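Side-chain contacts in trichothecene 3-O-acetyltransferase (Gibberella zeae, PDB 2RKV), which catalyses transfer of an acetyl group from acetyl-coenzyme A to the 3-hydroxyl of trichothecene mycotoxins, as a member of the BAHD acyltransferase superfamily: residues A[267-272]-A[412-417]; A[239-244]-A[259-264]. All blocks are in the same frame, centred on the assembly; numbering follows the deposited sequence.

Contact 1 (A[267-272]-A[412-417]). With ZBA (12,13-Epoxytrichothec-9-ene-3,4,8,15-tetrol-4,15-diacetate-8-isovalerate), chain D.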
loop_
_atom_site.group_PDB
_atom_site.type_symbol
_atom_site.label_atom_id
_atom_site.label_comp_id
_atom_site.label_asym_id
_atom_site.label_seq_id
_atom_site.Cartn_x
_atom_site.Cartn_y
_atom_site.Cartn_z
ATOM N N ALA A 267 12.616 8.063 -8.369
ATOM C CA ALA A 267 14.054 8.301 -8.562
ATOM C C ALA A 267 14.551 9.488 -7.733
ATOM O O ALA A 267 15.637 9.430 -7.133
ATOM C CB ALA A 267 14.353 8.531 -10.035
ATOM N N PHE A 268 13.753 10.554 -7.708
ATOM C CA PHE A 268 14.083 11.776 -6.983
ATOM C C PHE A 268 14.195 11.491 -5.486
ATOM O O PHE A 268 15.070 12.022 -4.795
ATOM C CB PHE A 268 13.019 12.846 -7.267
ATOM C CG PHE A 268 13.259 14.151 -6.569
ATOM C CD1 PHE A 268 14.278 15.007 -6.987
ATOM C CD2 PHE A 268 12.450 14.536 -5.496
ATOM C CE1 PHE A 268 14.492 16.228 -6.335
ATOM C CE2 PHE A 268 12.653 15.753 -4.842
ATOM C CZ PHE A 268 13.684 16.597 -5.260
ATOM N N ILE A 269 13.313 10.633 -4.989
ATOM C CA ILE A 269 13.346 10.255 -3.577
ATOM C C ILE A 269 14.582 9.413 -3.242
ATOM O O ILE A 269 15.247 9.667 -2.227
ATOM C CB ILE A 269 12.020 9.570 -3.145
ATOM C CG1 ILE A 269 10.896 10.613 -3.123
ATOM C CG2 ILE A 269 12.164 8.940 -1.771
ATOM C CD1 ILE A 269 9.487 10.012 -3.037
ATOM N N TRP A 270 14.898 8.436 -4.097
ATOM C CA TRP A 270 16.083 7.594 -3.900
ATOM C C TRP A 270 17.337 8.466 -3.897
ATOM O O TRP A 270 18.204 8.321 -3.026
ATOM C CB TRP A 270 16.178 6.527 -4.992
ATOM C CG TRP A 270 17.158 5.409 -4.715
ATOM C CD1 TRP A 270 17.798 5.123 -3.531
ATOM C CD2 TRP A 270 17.558 4.392 -5.640
ATOM N NE1 TRP A 270 18.583 3.994 -3.680
ATOM C CE2 TRP A 270 18.455 3.530 -4.963
ATOM C CE3 TRP A 270 17.250 4.129 -6.986
ATOM C CZ2 TRP A 270 19.049 2.419 -5.590
ATOM C CZ3 TRP A 270 17.837 3.028 -7.605
ATOM C CH2 TRP A 270 18.730 2.189 -6.907
ATOM N N LYS A 271 17.398 9.392 -4.848
ATOM C CA LYS A 271 18.540 10.306 -4.968
ATOM C C LYS A 271 18.654 11.226 -3.748
ATOM O O LYS A 271 19.748 11.388 -3.182
ATOM C CB LYS A 271 18.415 11.117 -6.256
ATOM C CG LYS A 271 19.577 12.082 -6.516
ATOM C CD LYS A 271 19.418 12.787 -7.862
ATOM C CE LYS A 271 19.236 11.809 -9.038
ATOM N NZ LYS A 271 20.285 10.749 -9.172
ATOM N N SER A 272 17.524 11.804 -3.330
ATOM C CA SER A 272 17.490 12.723 -2.183
ATOM C C SER A 272 17.817 12.025 -0.858
ATOM O O SER A 272 18.586 12.560 -0.051
ATOM C CB SER A 272 16.151 13.453 -2.084
ATOM O OG SER A 272 15.891 14.227 -3.244
ATOM N N MET A 412 8.056 3.657 2.460
ATOM C CA MET A 412 7.459 4.835 1.843
ATOM C C MET A 412 6.239 4.472 1.010
ATOM O O MET A 412 6.162 3.366 0.477
ATOM C CB MET A 412 8.471 5.556 0.951
ATOM C CG MET A 412 9.776 5.873 1.630
ATOM S SD MET A 412 10.896 6.718 0.504
ATOM C CE MET A 412 12.317 6.852 1.592
ATOM N N TYR A 413 5.296 5.410 0.921
ATOM C CA TYR A 413 4.111 5.272 0.063
ATOM C C TYR A 413 3.869 6.516 -0.780
ATOM O O TYR A 413 4.204 7.635 -0.367
ATOM C CB TYR A 413 2.850 5.025 0.905
ATOM C CG TYR A 413 2.927 3.773 1.739
ATOM C CD1 TYR A 413 3.348 3.820 3.069
ATOM C CD2 TYR A 413 2.594 2.534 1.193
ATOM C CE1 TYR A 413 3.441 2.653 3.838
ATOM C CE2 TYR A 413 2.681 1.367 1.950
ATOM C CZ TYR A 413 3.102 1.435 3.275
ATOM O OH TYR A 413 3.192 0.271 4.016
ATOM N N PHE A 414 3.282 6.323 -1.963
ATOM C CA PHE A 414 2.613 7.428 -2.656
ATOM C C PHE A 414 1.115 7.243 -2.455
ATOM O O PHE A 414 0.586 6.144 -2.660
ATOM C CB PHE A 414 2.883 7.451 -4.166
ATOM C CG PHE A 414 4.332 7.665 -4.551
ATOM C CD1 PHE A 414 5.263 8.146 -3.638
ATOM C CD2 PHE A 414 4.746 7.397 -5.855
ATOM C CE1 PHE A 414 6.593 8.352 -4.020
ATOM C CE2 PHE A 414 6.081 7.587 -6.238
ATOM C CZ PHE A 414 7.000 8.061 -5.312
ATOM N N MET A 415 0.436 8.316 -2.068
ATOM C CA MET A 415 -1.023 8.291 -1.959
ATOM C C MET A 415 -1.669 8.228 -3.340
ATOM O O MET A 415 -1.011 8.505 -4.348
ATOM C CB MET A 415 -1.509 9.541 -1.218
ATOM C CG MET A 415 -0.984 9.671 0.224
ATOM S SD MET A 415 -1.371 8.229 1.256
ATOM C CE MET A 415 0.156 7.295 1.163
ATOM N N PRO A 416 -2.958 7.840 -3.403
ATOM C CA PRO A 416 -3.658 8.010 -4.674
ATOM C C PRO A 416 -3.535 9.469 -5.138
ATOM O O PRO A 416 -3.704 10.393 -4.345
ATOM C CB PRO A 416 -5.108 7.622 -4.339
ATOM C CG PRO A 416 -4.978 6.699 -3.156
ATOM C CD PRO A 416 -3.811 7.227 -2.364
ATOM N N LYS A 417 -3.175 9.653 -6.405
ATOM C CA LYS A 417 -2.949 10.971 -6.982
ATOM C C LYS A 417 -4.217 11.827 -6.868
ATOM O O LYS A 417 -5.308 11.362 -7.203
ATOM C CB LYS A 417 -2.544 10.803 -8.455
ATOM C CG LYS A 417 -2.084 12.064 -9.145
ATOM C CD LYS A 417 -2.007 11.858 -10.668
ATOM C CE LYS A 417 -3.348 12.163 -11.346
ATOM N NZ LYS A 417 -4.236 10.967 -11.400
HETATM O O18 ZBA D . 7.950 -3.560 6.138
HETATM C C44 ZBA D . 7.083 -4.273 6.445
HETATM C C45 ZBA D . 7.158 -5.367 7.447
HETATM C C46 ZBA D . 6.503 -4.999 8.697
HETATM C C48 ZBA D . 7.114 -3.823 9.261
HETATM C C47 ZBA D . 6.594 -5.969 9.835
HETATM O O17 ZBA D . 5.861 -4.142 5.918
HETATM C C31 ZBA D . 5.516 -3.012 5.101
HETATM C C30 ZBA D . 5.896 -3.218 3.673
HETATM C C32 ZBA D . 4.071 -2.781 5.337
HETATM C C39 ZBA D . 3.724 -2.426 6.765
HETATM C C33 ZBA D . 3.194 -2.915 4.390
HETATM C C34 ZBA D . 3.516 -3.274 2.990
HETATM O O10 ZBA D . 3.539 -2.015 2.290
HETATM C C29 ZBA D . 4.881 -3.966 2.809
HETATM C C38 ZBA D . 4.754 -5.404 3.300
HETATM O O12 ZBA D . 6.012 -5.889 3.744
HETATM C C40 ZBA D . 6.387 -7.139 3.528
HETATM C C41 ZBA D . 7.751 -7.385 4.127
HETATM O O13 ZBA D . 5.812 -7.938 2.960
HETATM C C28 ZBA D . 5.272 -3.950 1.271
HETATM C C37 ZBA D . 6.543 -4.756 0.940
HETATM C C35 ZBA D . 5.361 -2.487 0.858
HETATM C C25 ZBA D . 3.946 -2.049 0.953
HETATM C C36 ZBA D . 6.522 -1.661 0.683
HETATM O O11 ZBA D . 5.946 -2.290 -0.437
HETATM C C27 ZBA D . 4.039 -4.377 0.407
HETATM C C26 ZBA D . 3.247 -3.107 0.160
HETATM O O16 ZBA D . 1.893 -3.228 0.497
HETATM O O14 ZBA D . 4.577 -4.806 -0.848
HETATM C C42 ZBA D . 4.027 -5.679 -1.684
HETATM O O15 ZBA D . 4.535 -5.986 -2.713
HETATM C C43 ZBA D . 2.749 -6.135 -1.204
#
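Helix-on-sheet packing in an acyltransferase of the BAHD superfamily brings Ile-269 of helix 261-277 against Met-412 and Phe-414 of strand 411-414. The two branches of Ile-269 divide the work. Its CG2, trans to the backbone N, lies 3.4 Å from SD of Met-412, the two side chains lying alongside and running opposite ways; the methionine chain is extended beyond CG, which carries its sulfur to the helix. The other branch ends in CD1, 3.5 Å from CE1 of Phe-414. This methyl meets the ring at its edge and in its plane, not over a face. All three residues are buried, and their contact is apolar. Tyr-413, between Met-412 and Phe-414, turns to the strand's other side, where its OH donates to the ring oxygen O10 of the T-2 toxin at 2.9 Å; that oxygen lies near the plane of the phenol ring. Within the helix, Ser-272 OG bonds Phe-268 O (2.8 Å) and sits 3.7 Å above the centre of the Phe-268 ring. Met-412 and Phe-414 also touch Leu-377 of the parallel neighbour 375-379, while strand 423-430 flanks the other edge with Leu-427 and Ala-425; Trp-270 of the helix packs on helix 327-335.

Contact 2 (A[239-244]-A[259-264]). With COA (coenzyme A), chain B.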
loop_
_atom_site.group_PDB
_atom_site.type_symbol
_atom_site.label_atom_id
_atom_site.label_comp_id
_atom_site.label_asym_id
_atom_site.label_seq_id
_atom_site.Cartn_x
_atom_site.Cartn_y
_atom_site.Cartn_z
ATOM N N LYS A 239 2.846 20.977 -10.942
ATOM C CA LYS A 239 3.979 21.593 -11.643
ATOM C C LYS A 239 5.306 20.945 -11.222
ATOM O O LYS A 239 6.149 20.641 -12.075
ATOM C CB LYS A 239 4.002 23.112 -11.424
ATOM C CG LYS A 239 4.935 23.854 -12.369
ATOM C CD LYS A 239 4.788 25.375 -12.237
ATOM N N ALA A 240 5.484 20.726 -9.918
ATOM C CA ALA A 240 6.676 20.031 -9.405
ATOM C C ALA A 240 6.808 18.656 -10.054
ATOM O O ALA A 240 7.890 18.260 -10.480
ATOM C CB ALA A 240 6.619 19.895 -7.886
ATOM N N MET A 241 5.693 17.933 -10.130
ATOM C CA MET A 241 5.693 16.602 -10.733
ATOM C C MET A 241 6.130 16.631 -12.199
ATOM O O MET A 241 6.985 15.835 -12.614
ATOM C CB MET A 241 4.318 15.943 -10.578
ATOM C CG MET A 241 3.984 15.543 -9.124
ATOM S SD MET A 241 5.216 14.508 -8.281
ATOM C CE MET A 241 5.144 12.979 -9.230
ATOM N N SER A 242 5.561 17.554 -12.973
ATOM C CA SER A 242 5.890 17.657 -14.400
ATOM C C SER A 242 7.343 18.100 -14.616
ATOM O O SER A 242 7.988 17.657 -15.562
ATOM C CB SER A 242 4.920 18.587 -15.126
ATOM O OG SER A 242 5.018 19.908 -14.641
ATOM N N GLU A 243 7.845 18.963 -13.730
ATOM C CA GLU A 243 9.245 19.414 -13.797
ATOM C C GLU A 243 10.246 18.306 -13.455
ATOM O O GLU A 243 11.322 18.224 -14.055
ATOM C CB GLU A 243 9.461 20.668 -12.943
ATOM C CG GLU A 243 8.783 21.892 -13.560
ATOM C CD GLU A 243 8.909 23.142 -12.727
ATOM O OE1 GLU A 243 9.758 23.170 -11.817
ATOM O OE2 GLU A 243 8.162 24.110 -12.999
ATOM N N LEU A 244 9.886 17.444 -12.501
ATOM C CA LEU A 244 10.676 16.239 -12.217
ATOM C C LEU A 244 10.699 15.290 -13.418
ATOM O O LEU A 244 11.759 14.779 -13.797
ATOM C CB LEU A 244 10.125 15.498 -10.988
ATOM C CG LEU A 244 10.416 16.151 -9.632
ATOM C CD1 LEU A 244 9.704 15.389 -8.509
ATOM C CD2 LEU A 244 11.929 16.228 -9.371
ATOM N N VAL A 259 10.406 7.411 -19.425
ATOM C CA VAL A 259 10.056 7.056 -18.049
ATOM C C VAL A 259 8.726 7.715 -17.697
ATOM O O VAL A 259 8.235 8.554 -18.444
ATOM C CB VAL A 259 11.155 7.455 -17.030
ATOM C CG1 VAL A 259 12.426 6.640 -17.271
ATOM C CG2 VAL A 259 11.416 8.979 -17.039
ATOM N N SER A 260 8.147 7.321 -16.565
ATOM C CA SER A 260 6.873 7.875 -16.119
ATOM C C SER A 260 7.054 8.933 -15.033
ATOM O O SER A 260 8.133 9.069 -14.423
ATOM C CB SER A 260 5.999 6.756 -15.551
ATOM O OG SER A 260 6.558 6.229 -14.361
ATOM N N THR A 261 5.966 9.658 -14.774
ATOM C CA THR A 261 5.887 10.575 -13.646
ATOM C C THR A 261 6.258 9.839 -12.352
ATOM O O THR A 261 7.080 10.319 -11.565
ATOM C CB THR A 261 4.457 11.181 -13.548
ATOM O OG1 THR A 261 4.168 11.916 -14.746
ATOM C CG2 THR A 261 4.344 12.123 -12.367
ATOM N N ASP A 262 5.653 8.666 -12.155
ATOM C CA ASP A 262 5.910 7.832 -10.984
ATOM C C ASP A 262 7.392 7.429 -10.888
ATOM O O ASP A 262 7.995 7.509 -9.816
ATOM C CB ASP A 262 5.000 6.603 -11.025
ATOM C CG ASP A 262 4.886 5.907 -9.689
ATOM O OD1 ASP A 262 5.912 5.366 -9.206
ATOM O OD2 ASP A 262 3.752 5.906 -9.138
ATOM N N ASP A 263 7.981 7.022 -12.014
ATOM C CA ASP A 263 9.424 6.733 -12.081
ATOM C C ASP A 263 10.265 7.918 -11.593
ATOM O O ASP A 263 11.211 7.760 -10.809
ATOM C CB ASP A 263 9.865 6.483 -13.523
ATOM C CG ASP A 263 9.372 5.163 -14.099
ATOM O OD1 ASP A 263 8.911 4.269 -13.351
ATOM O OD2 ASP A 263 9.444 5.040 -15.339
ATOM N N ALA A 264 9.924 9.104 -12.085
ATOM C CA ALA A 264 10.698 10.319 -11.811
ATOM C C ALA A 264 10.667 10.675 -10.321
ATOM O O ALA A 264 11.703 10.963 -9.719
ATOM C CB ALA A 264 10.196 11.475 -12.678
HETATM N N1A COA B . 5.905 7.168 -24.813
HETATM C C2A COA B . 6.054 7.958 -23.692
HETATM N N3A COA B . 5.519 7.561 -22.483
HETATM C C4A COA B . 4.846 6.382 -22.411
HETATM C C5A COA B . 4.690 5.567 -23.534
HETATM C C6A COA B . 5.226 5.966 -24.756
HETATM N N6A COA B . 4.861 5.341 -25.879
HETATM N N7A COA B . 3.988 4.466 -23.164
HETATM C C8A COA B . 3.698 4.567 -21.844
HETATM N N9A COA B . 4.224 5.746 -21.369
HETATM C C1B COA B . 4.107 6.284 -20.006
HETATM C C2B COA B . 2.690 6.767 -19.775
HETATM O O2B COA B . 2.484 8.029 -20.340
HETATM C C3B COA B . 2.641 6.777 -18.266
HETATM O O3B COA B . 3.390 7.855 -17.793
HETATM P P3B COA B . 2.692 9.087 -17.069
HETATM O O7A COA B . 1.907 8.551 -15.890
HETATM O O8A COA B . 1.797 9.727 -18.098
HETATM O O9A COA B . 3.774 10.040 -16.640
HETATM C C4B COA B . 3.489 5.593 -17.895
HETATM O O4B COA B . 4.317 5.296 -19.011
HETATM C C5B COA B . 2.628 4.414 -17.516
HETATM O O5B COA B . 3.581 3.550 -16.987
HETATM P P1A COA B . 3.160 2.351 -16.031
HETATM O O1A COA B . 1.904 1.662 -16.560
HETATM O O2A COA B . 4.343 1.425 -15.867
HETATM O O3A COA B . 2.654 3.026 -14.674
HETATM P P2A COA B . 3.448 4.039 -13.733
HETATM O O4A COA B . 2.533 5.205 -13.440
HETATM O O5A COA B . 4.812 4.396 -14.250
HETATM O O6A COA B . 3.636 3.179 -12.405
HETATM C CBP COA B . 4.150 1.231 -11.147
HETATM C CCP COA B . 4.550 2.101 -12.337
HETATM C CDP COA B . 4.210 2.067 -9.867
HETATM C CEP COA B . 5.151 0.088 -11.001
HETATM C CAP COA B . 2.727 0.718 -11.419
HETATM O OAP COA B . 2.683 -0.058 -12.600
HETATM C C9P COA B . 2.213 -0.129 -10.301
HETATM O O9P COA B . 2.461 -1.505 -10.328
HETATM N N8P COA B . 1.545 0.512 -9.353
HETATM C C7P COA B . 1.022 -0.148 -8.183
HETATM C C6P COA B . 2.134 -0.415 -7.180
HETATM C C5P COA B . 1.484 -1.063 -5.995
HETATM O O5P COA B . 0.703 -2.023 -6.165
HETATM N N4P COA B . 1.785 -0.550 -4.810
#
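Met-241 and Thr-261 make the tight part of this helix-helix contact: CE of Met-241 lies 3.3 Å from CG2 of Thr-261, so close that the pair is probably slightly strained. The side chains cross at about a right angle, and the methionine, bent at chi2 (-53°) and chi3 (-66°), curls its end toward the threonine. One turn on, the small Ala-264 lets the backbones close up, its CB 3.8 Å from Leu-244 O. Ser-242, by contrast, points away on the exposed side of its helix, where its OG returns to Lys-239 O. Thr-261 also grips O9A of the coenzyme A 3'-phosphate twice: OG1 donates at 2.7 Å, and the backbone N donates to the same oxygen (2.9 Å). With this first-turn N-H directed at the phosphate, the helix N-terminus probably helps to stabilise its charge. A capping box starts the helix: Asp-263 N bonds Ser-260 OG (2.9 Å, 165°), and Ser-260 N bonds Asp-263 OD2 from above the carboxylate plane. Arg-335 and Arg-291 form salt bridges to Asp-263. Helix 238-249 packs against the start of helix 261-277, with Leu-244 reaching Leu-327 of helix 327-335.

How the contacts relate
The centres of contacts 1 and 2 are 10 Å apart, and both use helix 261-277: contact 2 takes its first turn, contact 1 the turns that follow. Along the chain they come in series, contact 2 closing before contact 1 opens. The helix therefore packs on helix 238-249 at its start and on the seven-stranded mixed sheet farther along. The contacts also touch directly, Phe-268 CD1 lying 3.6 Å from Leu-244 CD2 and Phe-414 CE2 3.7 Å from Asp-262 OD1. Coenzyme A is held at the helix start, the toxin beyond the strand of contact 1, so the shared packing connects elements of both binding sites.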